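Chemotaxis protein CheX (Desulfovibrio desulfuricans subsp. desulfuricans str. G20, PDB 3HM4) probably dephosphorylates the phosphorylated response regulator CheY, as CheX-family phosphatases do, and so helps to reset the chemotaxis signal. Local coordinates at residues K56-C68 and T144-E156. Numbering follows the deposited sequence.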
loop_
_atom_site.group_PDB
_atom_site.type_symbol
_atom_site.label_atom_id
_atom_site.label_comp_id
_atom_site.label_asym_id
_atom_site.label_seq_id
_atom_site.Cartn_x
_atom_site.Cartn_y
_atom_site.Cartn_z
ATOM N N LYS A 56 16.065 -5.316 -6.788
ATOM C CA LYS A 56 14.914 -4.723 -7.379
ATOM C C LYS A 56 13.969 -4.319 -6.196
ATOM O O LYS A 56 14.063 -4.823 -5.101
ATOM C CB LYS A 56 14.244 -5.740 -8.280
ATOM C CG LYS A 56 15.005 -6.018 -9.532
ATOM C CD LYS A 56 14.375 -7.108 -10.349
ATOM C CE LYS A 56 15.124 -7.439 -11.628
ATOM N NZ LYS A 56 14.483 -8.609 -12.297
ATOM N N ASN A 57 13.086 -3.391 -6.454
ATOM C CA ASN A 57 12.110 -2.902 -5.486
ATOM C C ASN A 57 10.746 -3.295 -5.983
ATOM O O ASN A 57 10.511 -3.452 -7.165
ATOM C CB ASN A 57 12.227 -1.395 -5.414
ATOM C CG ASN A 57 13.582 -0.944 -4.960
ATOM O OD1 ASN A 57 14.136 -1.462 -4.013
ATOM N ND2 ASN A 57 14.147 0.026 -5.694
ATOM N N GLY A 58 9.833 -3.463 -5.071
ATOM C CA GLY A 58 8.516 -3.946 -5.439
ATOM C C GLY A 58 7.562 -3.964 -4.293
ATOM O O GLY A 58 7.705 -3.175 -3.367
ATOM N N SER A 59 6.581 -4.841 -4.419
ATOM C CA SER A 59 5.500 -4.869 -3.458
ATOM C C SER A 59 4.794 -6.224 -3.482
ATOM O O SER A 59 4.827 -6.921 -4.494
ATOM C CB SER A 59 4.507 -3.807 -3.863
ATOM O OG SER A 59 3.453 -3.694 -2.952
ATOM N N ILE A 60 4.191 -6.557 -2.346
ATOM C CA ILE A 60 3.312 -7.726 -2.216
ATOM C C ILE A 60 1.953 -7.207 -1.739
ATOM O O ILE A 60 1.890 -6.422 -0.779
ATOM C CB ILE A 60 3.826 -8.762 -1.192
ATOM C CG1 ILE A 60 5.289 -9.126 -1.446
ATOM C CG2 ILE A 60 2.910 -10.015 -1.146
ATOM C CD1 ILE A 60 5.941 -9.883 -0.286
ATOM N N SER A 61 0.871 -7.598 -2.417
ATOM C CA SER A 61 -0.469 -7.279 -1.923
ATOM C C SER A 61 -1.332 -8.523 -1.856
ATOM O O SER A 61 -1.076 -9.534 -2.499
ATOM C CB SER A 61 -1.161 -6.205 -2.775
ATOM O OG SER A 61 -1.374 -6.673 -4.074
ATOM N N VAL A 62 -2.385 -8.409 -1.065
ATOM C CA VAL A 62 -3.399 -9.442 -0.985
ATOM C C VAL A 62 -4.762 -8.741 -0.999
ATOM O O VAL A 62 -4.958 -7.781 -0.275
ATOM C CB VAL A 62 -3.163 -10.351 0.239
ATOM C CG1 VAL A 62 -3.202 -9.556 1.548
ATOM C CG2 VAL A 62 -4.116 -11.535 0.217
ATOM N N THR A 63 -5.665 -9.195 -1.862
ATOM C CA THR A 63 -7.005 -8.652 -1.992
ATOM C C THR A 63 -7.971 -9.782 -1.674
ATOM O O THR A 63 -7.983 -10.816 -2.365
ATOM C CB THR A 63 -7.265 -7.993 -3.340
ATOM O OG1 THR A 63 -6.443 -6.839 -3.454
ATOM C CG2 THR A 63 -8.731 -7.588 -3.503
ATOM N N PHE A 64 -8.747 -9.579 -0.621
ATOM C CA PHE A 64 -9.705 -10.563 -0.131
ATOM C C PHE A 64 -11.134 -10.203 -0.528
ATOM O O PHE A 64 -11.523 -9.023 -0.487
ATOM C CB PHE A 64 -9.700 -10.598 1.411
ATOM C CG PHE A 64 -8.426 -11.096 2.043
ATOM C CD1 PHE A 64 -8.270 -12.446 2.333
ATOM C CD2 PHE A 64 -7.397 -10.230 2.331
ATOM C CE1 PHE A 64 -7.119 -12.907 2.950
ATOM C CE2 PHE A 64 -6.267 -10.671 2.952
ATOM C CZ PHE A 64 -6.104 -12.013 3.244
ATOM N N THR A 65 -11.918 -11.227 -0.837
ATOM C CA THR A 65 -13.369 -11.100 -0.833
ATOM C C THR A 65 -13.822 -10.852 0.629
ATOM O O THR A 65 -13.177 -11.290 1.596
ATOM C CB THR A 65 -14.058 -12.345 -1.402
ATOM O OG1 THR A 65 -13.800 -13.496 -0.564
ATOM C CG2 THR A 65 -13.655 -12.633 -2.865
ATOM N N LYS A 66 -14.997 -10.261 0.794
ATOM C CA LYS A 66 -15.526 -9.960 2.122
ATOM C C LYS A 66 -15.631 -11.230 2.965
ATOM O O LYS A 66 -15.181 -11.210 4.113
ATOM C CB LYS A 66 -16.907 -9.326 1.959
ATOM C CG LYS A 66 -17.588 -8.975 3.248
ATOM C CD LYS A 66 -18.969 -8.371 2.961
ATOM C CE LYS A 66 -18.860 -6.968 2.612
ATOM N NZ LYS A 66 -18.419 -6.099 3.781
ATOM N N GLN A 67 -16.187 -12.301 2.413
ATOM C CA GLN A 67 -16.362 -13.550 3.174
ATOM C C GLN A 67 -15.014 -14.067 3.700
ATOM O O GLN A 67 -14.908 -14.524 4.878
ATOM C CB GLN A 67 -16.986 -14.667 2.288
ATOM C CG GLN A 67 -17.181 -16.025 3.009
ATOM C CD GLN A 67 -17.599 -17.181 2.116
ATOM O OE1 GLN A 67 -17.603 -17.101 0.888
ATOM N NE2 GLN A 67 -17.893 -18.318 2.756
ATOM N N CYS A 68 -14.007 -14.032 2.825
ATOM C CA CYS A 68 -12.716 -14.572 3.218
ATOM C C CYS A 68 -12.072 -13.724 4.288
ATOM O O CYS A 68 -11.550 -14.268 5.261
ATOM C CB CYS A 68 -11.852 -14.734 1.980
ATOM S SG CYS A 68 -10.322 -15.640 2.305
ATOM N N THR A 144 -10.365 -20.992 -0.761
ATOM C CA THR A 144 -10.285 -21.367 0.636
ATOM C C THR A 144 -11.618 -21.988 1.028
ATOM O O THR A 144 -12.573 -22.034 0.237
ATOM C CB THR A 144 -9.986 -20.160 1.586
ATOM O OG1 THR A 144 -11.172 -19.412 1.904
ATOM C CG2 THR A 144 -8.872 -19.232 1.072
ATOM N N ASN A 145 -11.726 -22.402 2.279
ATOM C CA ASN A 145 -13.012 -22.912 2.770
ATOM C C ASN A 145 -14.086 -21.829 2.898
ATOM O O ASN A 145 -15.261 -22.143 3.027
ATOM C CB ASN A 145 -12.847 -23.536 4.162
ATOM C CG ASN A 145 -11.946 -24.746 4.175
ATOM O OD1 ASN A 145 -11.782 -25.430 3.163
ATOM N ND2 ASN A 145 -11.402 -25.069 5.385
ATOM N N HIS A 146 -13.679 -20.549 2.853
ATOM C CA HIS A 146 -14.541 -19.425 3.088
ATOM C C HIS A 146 -14.299 -18.328 2.081
ATOM O O HIS A 146 -14.086 -17.200 2.468
ATOM C CB HIS A 146 -14.293 -18.869 4.501
ATOM C CG HIS A 146 -14.592 -19.855 5.579
ATOM N ND1 HIS A 146 -15.872 -20.087 6.025
ATOM C CD2 HIS A 146 -13.784 -20.692 6.275
ATOM C CE1 HIS A 146 -15.841 -21.025 6.957
ATOM N NE2 HIS A 146 -14.589 -21.414 7.122
ATOM N N GLY A 147 -14.317 -18.666 0.799
ATOM C CA GLY A 147 -14.190 -17.636 -0.231
ATOM C C GLY A 147 -12.768 -17.431 -0.697
ATOM O O GLY A 147 -11.812 -18.008 -0.166
ATOM N N GLU A 148 -12.629 -16.492 -1.608
ATOM C CA GLU A 148 -11.378 -16.321 -2.331
ATOM C C GLU A 148 -10.576 -15.102 -1.945
ATOM O O GLU A 148 -11.072 -14.160 -1.328
ATOM C CB GLU A 148 -11.668 -16.250 -3.826
ATOM C CG GLU A 148 -12.327 -17.510 -4.327
ATOM C CD GLU A 148 -12.714 -17.467 -5.773
ATOM O OE1 GLU A 148 -12.438 -16.468 -6.486
ATOM O OE2 GLU A 148 -13.283 -18.491 -6.246
ATOM N N PHE A 149 -9.297 -15.156 -2.311
ATOM C CA PHE A 149 -8.421 -13.989 -2.262
ATOM C C PHE A 149 -7.392 -14.174 -3.367
ATOM O O PHE A 149 -7.220 -15.272 -3.885
ATOM C CB PHE A 149 -7.775 -13.793 -0.859
ATOM C CG PHE A 149 -6.769 -14.849 -0.453
ATOM C CD1 PHE A 149 -5.429 -14.695 -0.795
ATOM C CD2 PHE A 149 -7.153 -16.014 0.197
ATOM C CE1 PHE A 149 -4.486 -15.644 -0.422
ATOM C CE2 PHE A 149 -6.231 -16.951 0.542
ATOM C CZ PHE A 149 -4.877 -16.787 0.211
ATOM N N THR A 150 -6.671 -13.104 -3.645
ATOM C CA THR A 150 -5.597 -13.131 -4.624
ATOM C C THR A 150 -4.373 -12.423 -4.062
ATOM O O THR A 150 -4.518 -11.356 -3.478
ATOM C CB THR A 150 -6.014 -12.415 -5.946
ATOM O OG1 THR A 150 -7.095 -13.149 -6.567
ATOM C CG2 THR A 150 -4.892 -12.318 -6.969
ATOM N N VAL A 151 -3.188 -13.006 -4.251
ATOM C CA VAL A 151 -1.902 -12.400 -3.908
ATOM C C VAL A 151 -1.324 -11.830 -5.183
ATOM O O VAL A 151 -1.399 -12.471 -6.247
ATOM C CB VAL A 151 -0.882 -13.414 -3.364
ATOM C CG1 VAL A 151 0.574 -12.834 -3.336
ATOM C CG2 VAL A 151 -1.310 -13.874 -1.997
ATOM N N GLU A 152 -0.761 -10.618 -5.110
ATOM C CA GLU A 152 -0.095 -10.010 -6.255
ATOM C C GLU A 152 1.274 -9.540 -5.843
ATOM O O GLU A 152 1.492 -9.170 -4.672
ATOM C CB GLU A 152 -0.903 -8.836 -6.799
ATOM C CG GLU A 152 -2.323 -9.239 -7.192
ATOM C CD GLU A 152 -3.179 -8.158 -7.738
ATOM O OE1 GLU A 152 -2.889 -6.995 -7.457
ATOM O OE2 GLU A 152 -4.230 -8.496 -8.362
ATOM N N PHE A 153 2.209 -9.563 -6.774
ATOM C CA PHE A 153 3.513 -9.006 -6.494
ATOM C C PHE A 153 4.114 -8.419 -7.743
ATOM O O PHE A 153 3.709 -8.737 -8.874
ATOM C CB PHE A 153 4.464 -10.009 -5.811
ATOM C CG PHE A 153 4.952 -11.105 -6.700
ATOM C CD1 PHE A 153 4.251 -12.322 -6.794
ATOM C CD2 PHE A 153 6.107 -10.957 -7.459
ATOM C CE1 PHE A 153 4.708 -13.334 -7.631
ATOM C CE2 PHE A 153 6.547 -11.976 -8.292
ATOM C CZ PHE A 153 5.852 -13.147 -8.386
ATOM N N CYS A 154 5.088 -7.544 -7.536
ATOM C CA CYS A 154 5.860 -6.999 -8.648
ATOM C C CYS A 154 7.273 -6.701 -8.166
ATOM O O CYS A 154 7.492 -6.516 -6.967
ATOM C CB CYS A 154 5.251 -5.756 -9.253
ATOM S SG CYS A 154 5.054 -4.362 -8.133
ATOM N N LEU A 155 8.202 -6.664 -9.124
ATOM C CA LEU A 155 9.591 -6.284 -8.867
ATOM C C LEU A 155 10.107 -5.490 -10.042
ATOM O O LEU A 155 9.846 -5.873 -11.179
ATOM C CB LEU A 155 10.494 -7.492 -8.672
ATOM C CG LEU A 155 10.445 -8.271 -7.380
ATOM C CD1 LEU A 155 11.417 -9.446 -7.561
ATOM C CD2 LEU A 155 10.841 -7.412 -6.201
ATOM N N GLU A 156 10.819 -4.407 -9.785
ATOM C CA GLU A 156 11.395 -3.586 -10.869
ATOM C C GLU A 156 12.791 -3.119 -10.523
ATOM O O GLU A 156 13.143 -2.991 -9.357
ATOM C CB GLU A 156 10.541 -2.363 -11.218
ATOM C CG GLU A 156 10.451 -1.318 -10.066
ATOM C CD GLU A 156 9.638 -0.086 -10.433
ATOM O OE1 GLU A 156 8.648 -0.235 -11.163
ATOM O OE2 GLU A 156 9.974 1.043 -9.965
ATOM O OXT GLU A 156 13.504 -2.825 -11.496
HETATM O O HOH W 1 12.452 1.185 -8.127
HETATM O O HOH W 2 -3.934 -7.133 -4.510
HETATM O O HOH W 3 -17.666 -18.122 5.423
#
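Phe149 lays its ring beside that of Phe64, both pointing to the same face of the sheet, with ring planes 37° apart and Phe64 CD1 3.5 Å from Phe149 CB. They form a non-hydrogen-bonded pair where antiparallel strands 58-64 and 149-155 run together in the middle of the six-stranded sheet of this CheC-like fold. Phe149 CG sits between its own backbone N and carbonyl carbon (chi1 68°), which places the ring between Val62 and Cys68; its CD1 lies 3.6 Å from Val62 CG2, and CD2 is on the side of Cys68 SG. Helix 10-25 covers this face: Thr17 and Leu21 touch Phe149, and Phe13 stacks on Phe153.

The other face is mostly polar. Ser61 and Glu152 form a hydrogen-bonded pair, their backbones joined by two nearly straight bonds, Ser61 N to Glu152 O and Glu152 N to Ser61 O, both 2.8 Å. A water bridges Ser61 OG and Thr63 OG1 and gives a weak bond to Glu152 OE1. Ser61 OG also bonds His131 and Thr63 OG1 bonds Ser47, while Glu152 OE2 reaches Lys37 in a salt bridge that would favour the ionised carboxylate.

Beyond the strands, Thr65 N-caps helix 66-77, its OG1 taking a weak bond from Cys68 N. That hydroxyl also donates to Glu148 O at 2.9 Å, in the carbonyl plane on a lone pair, while Thr65 N reaches the same oxygen at 3.1 Å, tilted 20° from that plane.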